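Diadenosine tetraphosphatase, putative (Trypanosoma brucei, PDB 2QJC) probably hydrolyses diadenosine tetraphosphate or other phosphorylated substrates as a manganese-binding member of the calcineurin-like metallophosphoesterase family. Local coordinates at residues Thr160-Ile165 with Phe202-Arg207. Residues are numbered along the deposited sequence; the frame is centred on the assembly and turned at random.
Sequences TMRNLI and FGHDAR. With MN (manganese (II) ion), chain C; PO4 (phosphate ion), chain D.
Arg162 and His204 meet at the dimanganese centre of this calcineurin-like phosphoesterase, a worked example of how a metal ligand is steadied from behind while a neighbouring arginine reaches the anion in the active site. Phe202-Arg207 is the loop after strand 199-202, and Thr160-Ile165 leads through a classic beta bulge at Arg162 and Asn163, opposite Thr180, into strand 163-166. The buried side is tight. His204 spends ND1 on manganese, 2.3 Å away, in a site shared with Asp55, Asn81 and His141, and gives NE2 to Thr160 O at 3.1 Å. That bond is bent, with the donor above the carbonyl plane and the oxygen tilted from the ring plane, and together with the metal bond it leaves both ring nitrogens engaged. A chi1 of 178° holds His204 CG anti to the backbone N; NE2 lies over the centre of the Arg162 guanidinium, 3.6 Å above its plane. At the guanidinium edge, NH1 forms a salt bridge to Asp205 OD2 (3.0 Å) whose hydrogen bond is weak, while Asp205 OD1 pairs with Arg208. The other face is looser: the exposed Arg207 lays its guanidinium flat on that of Arg162, centres 4.1 Å apart and planes at 3°, a stack of like charges that Asp205 and the phosphate probably help to offset. One water also bridges Arg162 NH1, Arg207 N and the phosphate by weak bonds. The phosphate, probably from the crystallisation liquor, binds the same manganese through O4, and Arg162 NH2 donates to its O2 at 2.8 Å and 151°.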
loop_
_atom_site.group_PDB
_atom_site.type_symbol
_atom_site.label_atom_id
_atom_site.label_comp_id
_atom_site.label_asym_id
_atom_site.label_seq_id
_atom_site.Cartn_x
_atom_site.Cartn_y
_atom_site.Cartn_z
ATOM N N THR A 160 -6.763 7.169 2.838
ATOM C CA THR A 160 -6.321 8.560 2.663
ATOM C C THR A 160 -5.705 9.295 3.859
ATOM O O THR A 160 -5.176 10.397 3.690
ATOM C CB THR A 160 -7.492 9.473 2.186
ATOM O OG1 THR A 160 -8.401 9.682 3.274
ATOM C CG2 THR A 160 -8.247 8.842 1.027
HETATM N N MSE A 161 -5.755 8.715 5.054
HETATM C CA MSE A 161 -5.245 9.428 6.232
HETATM C C MSE A 161 -3.748 9.745 6.291
HETATM O O MSE A 161 -2.901 8.915 5.947
HETATM C CB MSE A 161 -5.656 8.690 7.519
HETATM C CG MSE A 161 -4.763 7.507 7.899
HETATM SE SE MSE A 161 -5.420 6.534 9.463
HETATM C CE MSE A 161 -5.147 7.857 10.831
ATOM N N ARG A 162 -3.439 10.963 6.734
ATOM C CA ARG A 162 -2.060 11.418 6.897
ATOM C C ARG A 162 -1.868 11.897 8.340
ATOM O O ARG A 162 -0.816 11.675 8.960
ATOM C CB ARG A 162 -1.749 12.577 5.947
ATOM C CG ARG A 162 -1.704 12.208 4.477
ATOM C CD ARG A 162 -1.637 13.468 3.614
ATOM N NE ARG A 162 -2.097 13.234 2.241
ATOM C CZ ARG A 162 -1.345 12.709 1.282
ATOM N NH1 ARG A 162 -0.089 12.362 1.534
ATOM N NH2 ARG A 162 -1.848 12.540 0.067
ATOM N N ASN A 163 -2.909 12.532 8.870
ATOM C CA ASN A 163 -2.890 13.091 10.212
ATOM C C ASN A 163 -4.049 12.668 11.122
ATOM O O ASN A 163 -5.089 12.193 10.668
ATOM C CB ASN A 163 -2.879 14.625 10.114
ATOM C CG ASN A 163 -1.491 15.196 9.829
ATOM O OD1 ASN A 163 -0.630 14.526 9.260
ATOM N ND2 ASN A 163 -1.277 16.451 10.223
ATOM N N LEU A 164 -3.842 12.864 12.420
ATOM C CA LEU A 164 -4.840 12.581 13.451
ATOM C C LEU A 164 -4.869 13.818 14.363
ATOM O O LEU A 164 -3.828 14.255 14.887
ATOM C CB LEU A 164 -4.460 11.331 14.258
ATOM C CG LEU A 164 -4.781 9.969 13.624
ATOM C CD1 LEU A 164 -4.055 8.859 14.385
ATOM C CD2 LEU A 164 -6.285 9.742 13.628
ATOM N N ILE A 165 -6.062 14.379 14.532
ATOM C CA ILE A 165 -6.251 15.576 15.345
ATOM C C ILE A 165 -7.117 15.292 16.566
ATOM O O ILE A 165 -8.203 14.714 16.449
ATOM C CB ILE A 165 -6.953 16.686 14.542
ATOM C CG1 ILE A 165 -6.300 16.836 13.166
ATOM C CG2 ILE A 165 -6.892 17.994 15.319
ATOM C CD1 ILE A 165 -7.043 17.769 12.239
ATOM N N PHE A 202 2.530 0.448 5.637
ATOM C CA PHE A 202 1.719 1.250 4.728
ATOM C C PHE A 202 2.531 2.046 3.704
ATOM O O PHE A 202 3.750 1.953 3.662
ATOM C CB PHE A 202 0.867 2.208 5.569
ATOM C CG PHE A 202 1.684 3.194 6.386
ATOM C CD1 PHE A 202 1.781 4.529 5.997
ATOM C CD2 PHE A 202 2.367 2.778 7.535
ATOM C CE1 PHE A 202 2.546 5.438 6.739
ATOM C CE2 PHE A 202 3.135 3.675 8.284
ATOM C CZ PHE A 202 3.226 5.010 7.887
ATOM N N GLY A 203 1.830 2.832 2.892
ATOM C CA GLY A 203 2.455 3.687 1.888
ATOM C C GLY A 203 1.689 5.009 1.840
ATOM O O GLY A 203 1.609 5.709 2.847
ATOM N N HIS A 204 1.144 5.357 0.673
ATOM C CA HIS A 204 0.332 6.569 0.484
ATOM C C HIS A 204 0.935 7.975 0.652
ATOM O O HIS A 204 0.854 8.795 -0.269
ATOM C CB HIS A 204 -0.922 6.477 1.371
ATOM C CG HIS A 204 -1.810 7.687 1.313
ATOM N ND1 HIS A 204 -2.407 8.120 0.148
ATOM C CD2 HIS A 204 -2.225 8.536 2.284
ATOM C CE1 HIS A 204 -3.153 9.182 0.402
ATOM N NE2 HIS A 204 -3.060 9.455 1.692
ATOM N N ASP A 205 1.517 8.245 1.822
ATOM C CA ASP A 205 2.065 9.560 2.174
ATOM C C ASP A 205 3.435 9.910 1.576
ATOM O O ASP A 205 4.420 10.051 2.308
ATOM C CB ASP A 205 2.122 9.672 3.709
ATOM C CG ASP A 205 2.210 11.125 4.210
ATOM O OD1 ASP A 205 2.216 11.325 5.445
ATOM O OD2 ASP A 205 2.271 12.064 3.387
ATOM N N ALA A 206 3.485 10.073 0.254
ATOM C CA ALA A 206 4.732 10.414 -0.440
ATOM C C ALA A 206 5.377 11.694 0.101
ATOM O O ALA A 206 6.599 11.836 0.094
ATOM C CB ALA A 206 4.468 10.563 -1.951
ATOM N N ARG A 207 4.560 12.634 0.569
ATOM C CA ARG A 207 5.098 13.890 1.108
ATOM C C ARG A 207 6.113 13.678 2.225
ATOM O O ARG A 207 7.020 14.487 2.402
ATOM C CB ARG A 207 3.984 14.758 1.668
ATOM C CG ARG A 207 2.944 15.160 0.673
ATOM C CD ARG A 207 1.927 16.007 1.357
ATOM N NE ARG A 207 0.736 16.145 0.538
ATOM C CZ ARG A 207 -0.393 16.685 0.968
ATOM N NH1 ARG A 207 -0.468 17.137 2.212
ATOM N NH2 ARG A 207 -1.441 16.758 0.159
HETATM MN MN MN C . -2.498 7.149 -1.923
HETATM P P PO4 D . -0.645 10.148 -3.278
HETATM O O1 PO4 D . 0.906 10.358 -3.724
HETATM O O2 PO4 D . -0.792 10.688 -1.793
HETATM O O3 PO4 D . -1.546 10.962 -4.249
HETATM O O4 PO4 D . -0.978 8.629 -3.321
HETATM O O HOH W 1 1.940 12.606 -1.133
#